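Local coordinates for tubulin-like protein CetZ (Methanosaeta thermophila, PDB 3ZID) that binds GTP, has GTPase activity and, as a tubulin/FtsZ relative of archaea, is probably involved in controlling cell shape, at residues L2-I16 against I97-S111. Sequence-based numbering, arbitrary orientation.
With GDP (guanosine-5'-diphosphate), chain C.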
# COMPACT_ATOMS: atom_id res chain seq x y z
N LEU A 2 4.13 22.00 -3.16
CA LEU A 2 4.55 20.69 -2.69
C LEU A 2 5.15 19.93 -3.86
O LEU A 2 4.50 19.79 -4.89
CB LEU A 2 3.34 19.95 -2.12
CG LEU A 2 3.64 18.72 -1.25
CD1 LEU A 2 4.62 19.08 -0.15
CD2 LEU A 2 2.35 18.15 -0.68
N ASN A 3 6.39 19.48 -3.73
CA ASN A 3 6.98 18.61 -4.74
C ASN A 3 6.74 17.15 -4.38
O ASN A 3 7.30 16.65 -3.40
CB ASN A 3 8.48 18.86 -4.88
CG ASN A 3 8.79 20.25 -5.39
OD1 ASN A 3 8.69 20.51 -6.59
ND2 ASN A 3 9.15 21.15 -4.48
N VAL A 4 5.94 16.48 -5.19
CA VAL A 4 5.54 15.11 -4.88
C VAL A 4 6.07 14.17 -5.94
O VAL A 4 5.94 14.42 -7.14
CB VAL A 4 4.00 14.97 -4.80
CG1 VAL A 4 3.61 13.54 -4.36
CG2 VAL A 4 3.42 16.02 -3.86
N LEU A 5 6.67 13.08 -5.50
CA LEU A 5 7.10 12.04 -6.42
C LEU A 5 6.27 10.80 -6.13
O LEU A 5 6.15 10.38 -4.98
CB LEU A 5 8.59 11.74 -6.23
CG LEU A 5 9.17 10.59 -7.06
CD1 LEU A 5 9.05 10.89 -8.55
CD2 LEU A 5 10.63 10.32 -6.70
N MET A 6 5.68 10.22 -7.17
CA MET A 6 5.00 8.93 -7.01
C MET A 6 5.64 7.87 -7.88
O MET A 6 5.81 8.08 -9.08
CB MET A 6 3.52 9.06 -7.31
CG MET A 6 2.88 10.15 -6.45
SD MET A 6 1.11 10.28 -6.68
CE MET A 6 0.52 8.90 -5.72
N LEU A 7 6.05 6.77 -7.25
CA LEU A 7 6.77 5.67 -7.90
C LEU A 7 5.93 4.41 -7.83
O LEU A 7 5.68 3.89 -6.73
CB LEU A 7 8.07 5.40 -7.16
CG LEU A 7 9.01 6.60 -7.08
CD1 LEU A 7 10.24 6.26 -6.25
CD2 LEU A 7 9.40 7.01 -8.48
N GLY A 8 5.48 3.91 -8.97
CA GLY A 8 4.68 2.70 -9.00
C GLY A 8 5.58 1.55 -9.44
O GLY A 8 5.98 1.49 -10.59
N VAL A 9 5.87 0.63 -8.53
CA VAL A 9 6.91 -0.39 -8.76
C VAL A 9 6.30 -1.78 -8.89
O VAL A 9 5.53 -2.22 -8.03
CB VAL A 9 7.92 -0.38 -7.60
CG1 VAL A 9 9.10 -1.30 -7.86
CG2 VAL A 9 8.38 1.06 -7.35
N GLY A 10 6.62 -2.47 -9.98
CA GLY A 10 6.02 -3.77 -10.23
C GLY A 10 4.65 -3.60 -10.87
O GLY A 10 4.16 -2.47 -11.01
N GLN A 11 4.02 -4.69 -11.26
CA GLN A 11 2.73 -4.60 -11.95
C GLN A 11 1.63 -3.87 -11.15
O GLN A 11 0.95 -2.97 -11.67
CB GLN A 11 2.24 -5.98 -12.35
CG GLN A 11 0.82 -5.96 -12.91
CD GLN A 11 0.54 -7.15 -13.78
OE1 GLN A 11 0.40 -7.02 -15.00
NE2 GLN A 11 0.44 -8.31 -13.17
N CYS A 12 1.46 -4.29 -9.90
CA CYS A 12 0.44 -3.69 -9.05
C CYS A 12 0.73 -2.19 -8.86
O CYS A 12 -0.14 -1.35 -9.10
CB CYS A 12 0.38 -4.42 -7.71
SG CYS A 12 -0.69 -3.65 -6.49
N GLY A 13 1.96 -1.87 -8.47
CA GLY A 13 2.39 -0.49 -8.34
C GLY A 13 2.18 0.29 -9.63
O GLY A 13 1.70 1.41 -9.59
N ASN A 14 2.54 -0.29 -10.78
CA ASN A 14 2.30 0.36 -12.07
C ASN A 14 0.82 0.71 -12.30
O ASN A 14 0.47 1.82 -12.73
CB ASN A 14 2.69 -0.54 -13.25
CG ASN A 14 4.19 -0.76 -13.40
OD1 ASN A 14 4.59 -1.58 -14.23
ND2 ASN A 14 5.01 -0.07 -12.60
N ARG A 15 -0.05 -0.26 -12.04
CA ARG A 15 -1.47 -0.09 -12.30
C ARG A 15 -2.09 0.93 -11.36
O ARG A 15 -2.99 1.66 -11.74
CB ARG A 15 -2.20 -1.42 -12.25
CG ARG A 15 -2.02 -2.31 -13.49
CD ARG A 15 -2.64 -3.65 -13.19
NE ARG A 15 -2.51 -4.64 -14.24
CZ ARG A 15 -2.57 -5.94 -14.01
NH1 ARG A 15 -2.74 -6.39 -12.77
NH2 ARG A 15 -2.44 -6.79 -15.02
N ILE A 16 -1.62 0.99 -10.12
CA ILE A 16 -2.11 2.01 -9.21
C ILE A 16 -1.67 3.39 -9.67
O ILE A 16 -2.45 4.32 -9.67
CB ILE A 16 -1.67 1.75 -7.77
CG1 ILE A 16 -2.38 0.52 -7.23
CG2 ILE A 16 -2.00 2.96 -6.89
CD1 ILE A 16 -1.81 0.03 -5.90
N ILE A 97 15.10 9.22 -11.28
CA ILE A 97 14.44 9.99 -10.23
C ILE A 97 15.10 11.36 -10.05
O ILE A 97 14.42 12.38 -10.04
CB ILE A 97 14.45 9.22 -8.90
CG1 ILE A 97 13.57 7.98 -9.03
CG2 ILE A 97 14.03 10.12 -7.76
CD1 ILE A 97 13.80 6.94 -7.98
N GLU A 98 16.42 11.37 -9.94
CA GLU A 98 17.16 12.61 -9.72
C GLU A 98 17.01 13.62 -10.86
O GLU A 98 17.10 14.83 -10.63
CB GLU A 98 18.63 12.33 -9.41
CG GLU A 98 18.82 11.75 -8.01
CD GLU A 98 20.16 11.05 -7.82
OE1 GLU A 98 20.91 10.92 -8.81
OE2 GLU A 98 20.45 10.64 -6.68
N LYS A 99 16.76 13.13 -12.07
CA LYS A 99 16.52 14.01 -13.21
C LYS A 99 15.32 14.93 -13.01
O LYS A 99 15.22 15.96 -13.67
CB LYS A 99 16.26 13.19 -14.48
CG LYS A 99 17.45 12.41 -15.01
CD LYS A 99 17.09 11.73 -16.32
CE LYS A 99 18.30 11.00 -16.91
NZ LYS A 99 17.98 10.38 -18.23
N ARG A 100 14.43 14.56 -12.10
CA ARG A 100 13.19 15.30 -11.92
C ARG A 100 13.21 16.26 -10.75
O ARG A 100 12.18 16.83 -10.39
CB ARG A 100 12.01 14.33 -11.81
CG ARG A 100 12.03 13.32 -12.92
CD ARG A 100 10.69 12.66 -13.13
NE ARG A 100 10.77 11.76 -14.28
CZ ARG A 100 9.72 11.35 -14.98
NH1 ARG A 100 8.50 11.77 -14.66
NH2 ARG A 100 9.90 10.52 -16.00
N GLY A 101 14.39 16.46 -10.15
CA GLY A 101 14.53 17.51 -9.17
C GLY A 101 14.37 17.09 -7.72
O GLY A 101 14.58 15.93 -7.37
N ASP A 102 14.01 18.05 -6.88
CA ASP A 102 13.83 17.79 -5.46
C ASP A 102 12.39 17.46 -5.17
O ASP A 102 11.49 17.88 -5.90
CB ASP A 102 14.26 18.98 -4.60
CG ASP A 102 15.74 18.99 -4.29
OD1 ASP A 102 16.36 17.91 -4.33
OD2 ASP A 102 16.27 20.08 -4.01
N PHE A 103 12.17 16.69 -4.11
CA PHE A 103 10.83 16.32 -3.68
C PHE A 103 10.71 16.44 -2.19
O PHE A 103 11.64 16.13 -1.46
CB PHE A 103 10.52 14.89 -4.10
CG PHE A 103 10.59 14.70 -5.57
CD1 PHE A 103 9.59 15.20 -6.39
CD2 PHE A 103 11.69 14.09 -6.14
CE1 PHE A 103 9.65 15.06 -7.75
CE2 PHE A 103 11.76 13.94 -7.50
CZ PHE A 103 10.74 14.43 -8.31
N ASP A 104 9.53 16.87 -1.74
CA ASP A 104 9.24 16.95 -0.33
C ASP A 104 8.52 15.68 0.14
O ASP A 104 8.56 15.33 1.31
CB ASP A 104 8.36 18.17 -0.07
CG ASP A 104 8.90 19.42 -0.76
OD1 ASP A 104 10.08 19.78 -0.54
OD2 ASP A 104 8.13 20.05 -1.52
N LEU A 105 7.84 15.01 -0.77
CA LEU A 105 6.96 13.91 -0.41
C LEU A 105 7.06 12.83 -1.48
O LEU A 105 6.87 13.10 -2.66
CB LEU A 105 5.52 14.44 -0.30
CG LEU A 105 4.40 13.44 -0.02
CD1 LEU A 105 4.61 12.73 1.31
CD2 LEU A 105 3.05 14.17 -0.01
N ILE A 106 7.32 11.61 -1.06
CA ILE A 106 7.50 10.52 -2.01
C ILE A 106 6.61 9.35 -1.65
O ILE A 106 6.64 8.86 -0.52
CB ILE A 106 9.00 10.06 -2.09
CG1 ILE A 106 9.93 11.26 -2.37
CG2 ILE A 106 9.19 8.98 -3.16
CD1 ILE A 106 11.45 10.92 -2.42
N PHE A 107 5.79 8.92 -2.60
CA PHE A 107 5.01 7.71 -2.44
C PHE A 107 5.64 6.59 -3.23
O PHE A 107 5.92 6.74 -4.41
CB PHE A 107 3.57 7.92 -2.88
CG PHE A 107 2.81 8.88 -1.99
CD1 PHE A 107 2.38 8.48 -0.73
CD2 PHE A 107 2.54 10.18 -2.40
CE1 PHE A 107 1.66 9.36 0.12
CE2 PHE A 107 1.82 11.06 -1.58
CZ PHE A 107 1.40 10.66 -0.31
N VAL A 108 5.88 5.47 -2.55
CA VAL A 108 6.38 4.25 -3.20
C VAL A 108 5.30 3.18 -3.15
O VAL A 108 4.98 2.64 -2.09
CB VAL A 108 7.68 3.73 -2.56
CG1 VAL A 108 8.18 2.51 -3.30
CG2 VAL A 108 8.74 4.83 -2.59
N MET A 109 4.73 2.90 -4.30
CA MET A 109 3.57 2.05 -4.41
C MET A 109 3.93 0.72 -5.02
O MET A 109 4.50 0.66 -6.10
CB MET A 109 2.52 2.75 -5.23
CG MET A 109 2.34 4.20 -4.79
SD MET A 109 1.15 5.01 -5.84
CE MET A 109 1.93 4.82 -7.43
N THR A 110 3.57 -0.34 -4.30
CA THR A 110 3.90 -1.69 -4.70
C THR A 110 3.00 -2.70 -3.98
O THR A 110 2.47 -2.42 -2.90
CB THR A 110 5.39 -2.01 -4.38
OG1 THR A 110 5.66 -3.37 -4.72
CG2 THR A 110 5.67 -1.85 -2.89
N SER A 111 2.87 -3.89 -4.56
CA SER A 111 2.40 -5.04 -3.78
C SER A 111 3.58 -5.61 -2.99
O SER A 111 4.74 -5.42 -3.36
CB SER A 111 1.80 -6.13 -4.67
OG SER A 111 2.79 -6.80 -5.42
PB GDP C . 5.55 -7.90 -9.46
O1B GDP C . 5.94 -6.88 -8.41
O2B GDP C . 5.31 -7.21 -10.79
O3B GDP C . 6.68 -8.91 -9.58
O3A GDP C . 4.26 -8.71 -8.97
PA GDP C . 2.82 -8.02 -8.75
O1A GDP C . 1.86 -8.44 -9.81
O2A GDP C . 2.89 -6.52 -8.59
O5' GDP C . 2.46 -8.65 -7.33
C5' GDP C . 1.42 -9.60 -7.25
C4' GDP C . 0.51 -9.20 -6.09
O4' GDP C . -0.09 -7.94 -6.42
C3' GDP C . -0.60 -10.20 -5.95
O3' GDP C . -1.02 -10.16 -4.59
C2' GDP C . -1.66 -9.63 -6.85
O2' GDP C . -2.94 -10.05 -6.40
C1' GDP C . -1.49 -8.14 -6.64
N9 GDP C . -1.82 -7.30 -7.79
C8 GDP C . -1.35 -7.42 -9.05
N7 GDP C . -1.83 -6.42 -9.83
C5 GDP C . -2.62 -5.66 -9.05
C6 GDP C . -3.42 -4.44 -9.22
O6 GDP C . -3.50 -3.90 -10.32
N1 GDP C . -4.07 -3.97 -8.16
C2 GDP C . -4.02 -4.55 -6.95
N2 GDP C . -4.72 -4.00 -5.94
N3 GDP C . -3.30 -5.67 -6.70
C4 GDP C . -2.59 -6.24 -7.70
O HOH W 1 3.66 -4.40 -7.23
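Leu5 lays its CB over the centre of the Phe103 ring in a CH-pi contact, 3.6 Å from the centroid and 11° off the ring normal, while its CD1 and CD2 reach CZ and CE2. Phe103 lies just before strand 105-111, which with strand 3-9 forms the central parallel pair of the Rossmann-like sheet of the tubulin/FtsZ GTPase domain. Leu5 CG lies anti to the backbone N (chi1 176°), which carries CD2 to CG2 of Ile97, 3.6 Å away; Ile97, from helix 79-98, thereby covers part of this face, to which Leu7, Ile106 and Val108 add further methyls. Replacing Phe103 by an alanine removes the ring face under Leu5 CB, and the isobutyl group would probably be left with a gap beside it and free to shift. On the other face Val4 CG1 and Met6 CG meet the edge of the Phe107 ring, and farther along Met109 SD takes Met6 CE and Ile16 CG2, each at 3.9 Å.

Where strand 3-9 begins, Asp104 OD2 accepts a nearly straight bond from Asn3 N (2.9 Å) and a weak one from Asn3 ND2; Asn3 OD1 turns to Arg42 of the adjoining strand 42-49. Asn3 O is gripped twice, by Asp104 N and Leu105 N. From there the backbone bonds alternate up to Val9 N on Met109 O, beyond which the chain turns into helix 10-30 through a glycine-rich segment consistent with the nucleotide-binding loop of this family. Gly13 packs so closely on Met109 O that a CB would clash. Gln11 N donates to GDP O2B and Cys12 N to GDP O2A, and Ser111 OG donates to GDP O5' (2.7 Å). A water spans both segments here: it accepts from Ser111 N and Gly13 N and donates to Val9 O and, at 2.6 Å, to GDP O2A.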